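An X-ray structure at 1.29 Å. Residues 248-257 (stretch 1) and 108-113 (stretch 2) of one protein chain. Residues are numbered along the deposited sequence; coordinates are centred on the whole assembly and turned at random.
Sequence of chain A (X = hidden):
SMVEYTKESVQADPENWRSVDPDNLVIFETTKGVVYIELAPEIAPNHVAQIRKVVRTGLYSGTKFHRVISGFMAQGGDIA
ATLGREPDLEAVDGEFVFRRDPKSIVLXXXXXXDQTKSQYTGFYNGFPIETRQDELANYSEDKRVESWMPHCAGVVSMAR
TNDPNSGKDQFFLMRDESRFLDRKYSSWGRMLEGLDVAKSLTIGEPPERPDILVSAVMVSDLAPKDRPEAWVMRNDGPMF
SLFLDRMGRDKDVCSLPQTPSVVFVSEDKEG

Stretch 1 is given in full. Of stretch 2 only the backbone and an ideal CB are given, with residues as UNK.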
# COMPACT_ATOMS: atom_id res chain seq x y z
N GLY A 248 -4.85 -9.22 19.21
CA GLY A 248 -6.28 -9.48 19.38
C GLY A 248 -6.98 -9.95 18.12
O GLY A 248 -7.14 -9.21 17.16
N ARG A 249 -7.44 -11.20 18.15
CA ARG A 249 -8.01 -11.83 16.96
C ARG A 249 -9.50 -11.54 16.77
O ARG A 249 -10.13 -12.07 15.86
CB ARG A 249 -7.77 -13.33 17.03
CG ARG A 249 -6.33 -13.67 16.77
CD ARG A 249 -6.17 -15.11 16.90
NE ARG A 249 -4.82 -15.55 16.59
CZ ARG A 249 -4.42 -15.95 15.39
NH1 ARG A 249 -5.26 -15.95 14.36
NH2 ARG A 249 -3.19 -16.37 15.23
N ASP A 250 -10.04 -10.67 17.61
CA ASP A 250 -11.39 -10.16 17.43
C ASP A 250 -11.39 -8.92 16.54
O ASP A 250 -12.45 -8.44 16.12
CB ASP A 250 -12.02 -9.84 18.79
CG ASP A 250 -11.20 -8.82 19.59
OD1 ASP A 250 -9.95 -8.88 19.57
OD2 ASP A 250 -11.82 -7.96 20.25
N LYS A 251 -10.20 -8.43 16.24
CA LYS A 251 -10.05 -7.20 15.46
C LYS A 251 -10.17 -7.43 13.97
O LYS A 251 -9.72 -8.44 13.44
CB LYS A 251 -8.71 -6.55 15.77
CG LYS A 251 -8.64 -5.99 17.18
CD LYS A 251 -7.26 -5.48 17.49
CE LYS A 251 -7.18 -4.89 18.88
NZ LYS A 251 -5.79 -4.53 19.24
N ASP A 252 -10.77 -6.47 13.29
CA ASP A 252 -10.80 -6.47 11.84
C ASP A 252 -9.43 -6.04 11.34
O ASP A 252 -8.63 -5.47 12.09
CB ASP A 252 -11.90 -5.54 11.33
CG ASP A 252 -12.17 -5.71 9.85
OD1 ASP A 252 -11.98 -6.83 9.34
OD2 ASP A 252 -12.58 -4.72 9.20
N VAL A 253 -9.15 -6.31 10.07
CA VAL A 253 -7.83 -6.07 9.49
C VAL A 253 -7.37 -4.62 9.71
O VAL A 253 -6.21 -4.37 9.96
CB VAL A 253 -7.84 -6.43 7.98
CG1 VAL A 253 -8.68 -5.45 7.16
CG2 VAL A 253 -6.46 -6.54 7.45
N CYS A 254 -8.28 -3.67 9.64
CA CYS A 254 -7.88 -2.27 9.77
C CYS A 254 -7.74 -1.81 11.22
O CYS A 254 -7.24 -0.72 11.47
CB CYS A 254 -8.87 -1.37 9.04
SG CYS A 254 -8.82 -1.56 7.24
N SER A 255 -8.14 -2.63 12.19
CA SER A 255 -7.97 -2.28 13.60
C SER A 255 -6.68 -2.88 14.18
O SER A 255 -6.25 -2.52 15.27
CB SER A 255 -9.18 -2.72 14.41
OG SER A 255 -10.28 -1.87 14.14
N LEU A 256 -6.06 -3.77 13.43
CA LEU A 256 -4.75 -4.29 13.77
C LEU A 256 -3.67 -3.31 13.30
O LEU A 256 -3.91 -2.51 12.40
CB LEU A 256 -4.52 -5.64 13.11
CG LEU A 256 -5.33 -6.80 13.68
CD1 LEU A 256 -5.37 -7.94 12.67
CD2 LEU A 256 -4.72 -7.27 14.99
N PRO A 257 -2.47 -3.39 13.88
CA PRO A 257 -1.36 -2.69 13.25
C PRO A 257 -1.12 -3.27 11.87
O PRO A 257 -1.64 -4.33 11.53
CB PRO A 257 -0.17 -2.97 14.18
CG PRO A 257 -0.74 -3.62 15.40
CD PRO A 257 -2.03 -4.24 15.00
N UNK A 108 -4.67 -15.13 4.86
CA UNK A 108 -4.53 -15.49 6.25
C UNK A 108 -5.64 -14.80 7.00
O UNK A 108 -5.72 -13.56 7.01
CB UNK A 108 -3.15 -15.11 6.80
N UNK A 109 -6.50 -15.60 7.60
CA UNK A 109 -7.60 -15.08 8.38
C UNK A 109 -7.11 -14.62 9.74
O UNK A 109 -6.06 -15.07 10.23
CB UNK A 109 -8.70 -16.13 8.53
N UNK A 110 -7.88 -13.73 10.36
CA UNK A 110 -7.54 -13.19 11.66
C UNK A 110 -8.13 -14.05 12.77
O UNK A 110 -7.47 -14.34 13.77
CB UNK A 110 -8.03 -11.75 11.78
N UNK A 111 -9.38 -14.45 12.58
CA UNK A 111 -10.03 -15.34 13.51
C UNK A 111 -10.27 -16.68 12.83
O UNK A 111 -10.69 -16.71 11.67
CB UNK A 111 -11.34 -14.74 14.02
N UNK A 112 -9.98 -17.77 13.53
CA UNK A 112 -10.12 -19.11 12.97
C UNK A 112 -11.54 -19.65 13.10
O UNK A 112 -11.84 -20.73 12.59
CB UNK A 112 -9.14 -20.07 13.66
N UNK A 113 -12.42 -18.91 13.78
CA UNK A 113 -13.79 -19.36 13.98
C UNK A 113 -14.52 -19.45 12.64
O UNK A 113 -14.17 -18.76 11.69
CB UNK A 113 -14.53 -18.42 14.93

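At position 108 the ideal CB has nothing of stretch 1 within 5.5 Å, and phi/psi of -83/118 are those of an extended chain. Stretch 1 sets no demand here; a beta-branched residue would suit the backbone, though many others would too. The residue is Thr108, with chi1 in the m well and no contact with stretch 1.

Position 109 is also extended, and its CB points sideways with no atom of stretch 1 within 5.5 Å. The choice is again wide, and the residue is Val109. Its carbonyl matters more than its side chain, because Val109 O accepts a hydrogen bond of 2.6 Å from the oxygen of water 1.

Position 110 is far more constrained. Its CB starts sideways, 4.1 Å from Lys251 O and 4.7 Å from Leu256 CD1, and beyond it lie Val253 and Leu256. A charged group would find no partner among these apolar side chains, whereas a medium-sized aliphatic one, such as leucine, isoleucine or methionine, could fill the space. Ile110 does so. Its CG2 lies 3.4 Å from Lys251 O, while the longer branch carries CD1 to 4.0 Å from Val253 CB and 3.9 Å from Leu256 CD1. The backbone contributes separately: Arg249 NH1 donates to Ile110 O at 2.8 Å, the oxygen lying near the guanidinium plane, at its edge.

At position 111 the CB lies 3.5 Å from Arg249 O, a carbonyl within reach of a short side chain. A donor is therefore favoured, with asparagine, serine or threonine as candidates. Asn111 uses its amide twice: ND2 donates to Arg249 O at 3.0 Å, and OD1 accepts from the backbone N of position 113 at 2.9 Å, so one group ties the stretches together and braces its own loop.

Position 112 has no close neighbour at its CB, but the guanidinium of Arg249 is within range of a long side chain. An acidic residue suits the charge, and a neutral polar one could also serve. Glu112, with chi1 and chi2 both m, brings OE2 to 4.3 Å from Arg249 NH1. The oxygen lies well out of the guanidinium plane, so the attraction is one of charge alone. Water 1 makes the link: its oxygen accepts from Arg249 NH1 at 3.0 Å and donates to Glu112 OE2 at 2.8 Å.

Position 113 meets open space, where any polar residue would do. Glu113 makes no contact with stretch 1 through its side chain; its backbone N serves Asn111.

Stretch 2, residues 108-113: TVINEE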
# COMPACT_ATOMS: atom_id res chain seq x y z
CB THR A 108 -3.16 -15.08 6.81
OG1 THR A 108 -2.13 -15.80 6.13
CG2 THR A 108 -3.07 -15.30 8.32
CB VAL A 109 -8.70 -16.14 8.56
CG1 VAL A 109 -9.17 -16.61 7.20
CG2 VAL A 109 -8.19 -17.33 9.39
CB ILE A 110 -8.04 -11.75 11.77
CG1 ILE A 110 -7.29 -10.88 10.75
CG2 ILE A 110 -7.83 -11.22 13.17
CD1 ILE A 110 -8.00 -9.60 10.40
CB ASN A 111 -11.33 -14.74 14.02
CG ASN A 111 -11.78 -15.35 15.33
OD1 ASN A 111 -12.15 -16.52 15.38
ND2 ASN A 111 -11.74 -14.57 16.40
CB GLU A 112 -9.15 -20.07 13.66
CG GLU A 112 -7.68 -19.68 13.55
CD GLU A 112 -7.12 -19.89 12.16
OE1 GLU A 112 -7.80 -20.52 11.32
OE2 GLU A 112 -5.98 -19.43 11.90
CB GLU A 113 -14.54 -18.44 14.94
CG GLU A 113 -14.96 -17.11 14.33
CD GLU A 113 -15.40 -16.10 15.37
OE1 GLU A 113 -15.57 -14.91 15.01
OE2 GLU A 113 -15.60 -16.49 16.54
O HOH W 1 -4.79 -16.94 11.58
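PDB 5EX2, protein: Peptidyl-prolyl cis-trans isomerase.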